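Local coordinates for high-potential iron-sulfur protein (Rhodoferax fermentans, PDB 1HLQ) that carries electrons in photosynthetic and anaerobic electron transport through a high-potential [4Fe-4S] cluster, at residues C41-G46 and C54-G59. Sequence-based numbering, arbitrary orientation.
Sequences CALYQG and CPLFAG. With SF4 (iron/sulfur cluster), chain G.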
loop_
_atom_site.group_PDB
_atom_site.type_symbol
_atom_site.label_atom_id
_atom_site.label_comp_id
_atom_site.label_asym_id
_atom_site.label_seq_id
_atom_site.Cartn_x
_atom_site.Cartn_y
_atom_site.Cartn_z
ATOM N N CYS A 41 15.514 -4.454 0.139
ATOM C CA CYS A 41 14.219 -4.474 0.802
ATOM C C CYS A 41 13.541 -5.831 0.707
ATOM O O CYS A 41 13.525 -6.456 -0.355
ATOM C CB CYS A 41 13.312 -3.404 0.160
ATOM S SG CYS A 41 11.666 -3.280 0.873
ATOM N N ALA A 42 12.897 -6.259 1.789
ATOM C CA ALA A 42 12.200 -7.541 1.800
ATOM C C ALA A 42 11.013 -7.584 0.860
ATOM O O ALA A 42 10.525 -8.657 0.475
ATOM C CB ALA A 42 11.760 -7.866 3.222
ATOM N N LEU A 43 10.461 -6.439 0.466
ATOM C CA LEU A 43 9.294 -6.373 -0.398
ATOM C C LEU A 43 9.632 -6.373 -1.877
ATOM O O LEU A 43 8.758 -6.737 -2.685
ATOM C CB LEU A 43 8.421 -5.167 -0.027
ATOM C CG LEU A 43 7.930 -5.150 1.427
ATOM C CD1 LEU A 43 7.072 -3.929 1.699
ATOM C CD2 LEU A 43 7.182 -6.423 1.789
ATOM N N TYR A 44 10.847 -6.018 -2.252
ATOM C CA TYR A 44 11.228 -5.942 -3.664
ATOM C C TYR A 44 11.122 -7.307 -4.332
ATOM O O TYR A 44 11.624 -8.300 -3.794
ATOM C CB TYR A 44 12.621 -5.377 -3.816
ATOM C CG TYR A 44 13.129 -5.158 -5.223
ATOM C CD1 TYR A 44 14.296 -5.764 -5.657
ATOM C CD2 TYR A 44 12.464 -4.305 -6.104
ATOM C CE1 TYR A 44 14.773 -5.537 -6.935
ATOM C CE2 TYR A 44 12.942 -4.077 -7.376
ATOM C CZ TYR A 44 14.103 -4.695 -7.790
ATOM O OH TYR A 44 14.599 -4.486 -9.052
ATOM N N GLN A 45 10.543 -7.332 -5.538
ATOM C CA GLN A 45 10.383 -8.618 -6.227
ATOM C C GLN A 45 11.290 -8.785 -7.425
ATOM O O GLN A 45 11.305 -9.855 -8.061
ATOM C CB GLN A 45 8.917 -8.764 -6.670
ATOM C CG GLN A 45 7.895 -8.593 -5.578
ATOM C CD GLN A 45 6.439 -8.746 -5.928
ATOM O OE1 GLN A 45 5.571 -8.848 -5.043
ATOM N NE2 GLN A 45 6.090 -8.790 -7.214
ATOM N N GLY A 46 12.133 -7.811 -7.733
ATOM C CA GLY A 46 13.011 -7.861 -8.876
ATOM C C GLY A 46 14.320 -8.603 -8.784
ATOM O O GLY A 46 15.104 -8.606 -9.749
ATOM N N CYS A 54 7.095 -4.040 -6.866
ATOM C CA CYS A 54 6.935 -3.841 -5.425
ATOM C C CYS A 54 5.449 -3.954 -5.136
ATOM O O CYS A 54 4.632 -3.317 -5.812
ATOM C CB CYS A 54 7.479 -2.483 -4.997
ATOM S SG CYS A 54 7.004 -2.086 -3.294
ATOM N N PRO A 55 5.035 -4.669 -4.097
ATOM C CA PRO A 55 3.623 -4.837 -3.786
ATOM C C PRO A 55 2.884 -3.568 -3.482
ATOM O O PRO A 55 1.649 -3.488 -3.571
ATOM C CB PRO A 55 3.609 -5.827 -2.624
ATOM C CG PRO A 55 4.960 -5.690 -2.012
ATOM C CD PRO A 55 5.899 -5.451 -3.181
ATOM N N LEU A 56 3.558 -2.481 -3.091
ATOM C CA LEU A 56 2.951 -1.226 -2.760
ATOM C C LEU A 56 2.656 -0.377 -3.991
ATOM O O LEU A 56 2.061 0.672 -3.806
ATOM C CB LEU A 56 3.838 -0.416 -1.790
ATOM C CG LEU A 56 4.169 -1.214 -0.510
ATOM C CD1 LEU A 56 5.054 -0.393 0.415
ATOM C CD2 LEU A 56 2.911 -1.668 0.209
ATOM N N PHE A 57 3.199 -0.787 -5.143
ATOM C CA PHE A 57 3.062 0.007 -6.366
ATOM C C PHE A 57 2.513 -0.807 -7.528
ATOM O O PHE A 57 3.200 -1.311 -8.410
ATOM C CB PHE A 57 4.444 0.611 -6.724
ATOM C CG PHE A 57 4.872 1.638 -5.707
ATOM C CD1 PHE A 57 5.804 1.319 -4.713
ATOM C CD2 PHE A 57 4.326 2.907 -5.704
ATOM C CE1 PHE A 57 6.134 2.268 -3.764
ATOM C CE2 PHE A 57 4.667 3.870 -4.779
ATOM C CZ PHE A 57 5.591 3.530 -3.783
ATOM N N ALA A 58 1.188 -0.940 -7.561
ATOM C CA ALA A 58 0.483 -1.693 -8.581
ATOM C C ALA A 58 0.636 -1.093 -9.975
ATOM O O ALA A 58 0.663 0.111 -10.162
ATOM C CB ALA A 58 -1.008 -1.755 -8.245
ATOM N N GLY A 59 0.801 -1.983 -10.934
ATOM C CA GLY A 59 0.865 -1.708 -12.349
ATOM C C GLY A 59 2.155 -1.127 -12.869
ATOM O O GLY A 59 2.320 -0.843 -14.042
HETATM FE FE1 SF4 G . 11.401 -0.087 -2.674
HETATM FE FE2 SF4 G . 10.756 -1.636 -0.502
HETATM FE FE3 SF4 G . 8.930 -1.153 -2.436
HETATM FE FE4 SF4 G . 9.718 0.838 -0.786
HETATM S S1 SF4 G . 8.619 -1.078 -0.122
HETATM S S2 SF4 G . 9.500 1.017 -3.103
HETATM S S3 SF4 G . 11.942 0.353 -0.443
HETATM S S4 SF4 G . 10.854 -2.328 -2.758
#
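Cys54 packs against Leu43 O where two cysteine loops of the HiPIP fold meet beside the [4Fe-4S] cubane. With SG swung opposite the backbone N (chi1 169°), the Cys54 side chain turns from the first loop to the cluster, where SG binds iron FE3 at 2.3 Å; Cys41 SG holds FE2, and Cys38 and Cys68 complete the cluster's ligands. Both thiolates also accept an N-H from two residues on. Leu56 N reaches Cys54 SG at 3.5 Å (162° at the hydrogen), and Leu43 N bonds Cys41 SG in the same nearly straight way. N-H...S bonds of this kind probably ease the negative charge on the thiolates and help tune the potential. Cys54 starts a type I turn that ends at Phe57. Pro55 CG makes an apolar contact with Leu43 CB at 4.0 Å. Its ring also comes close to the carbonyl oxygen, CD lying 3.2 Å from Leu43 O, and the extended Gln45 chain crosses it, OE1 at 3.9 Å from Pro55 CD. Leu56 packs on Leu43 of the second subunit, and Leu43 on Leu56 of that subunit, so the same leucines form part of the contact with it. Phe57 lies beyond the first loop, beside Tyr17, with CE1 near sulfide S2. Within the chain, Leu43 CD1 and Leu56 CD1 stand 4.3 Å apart, each 3.7 Å from sulfide S1.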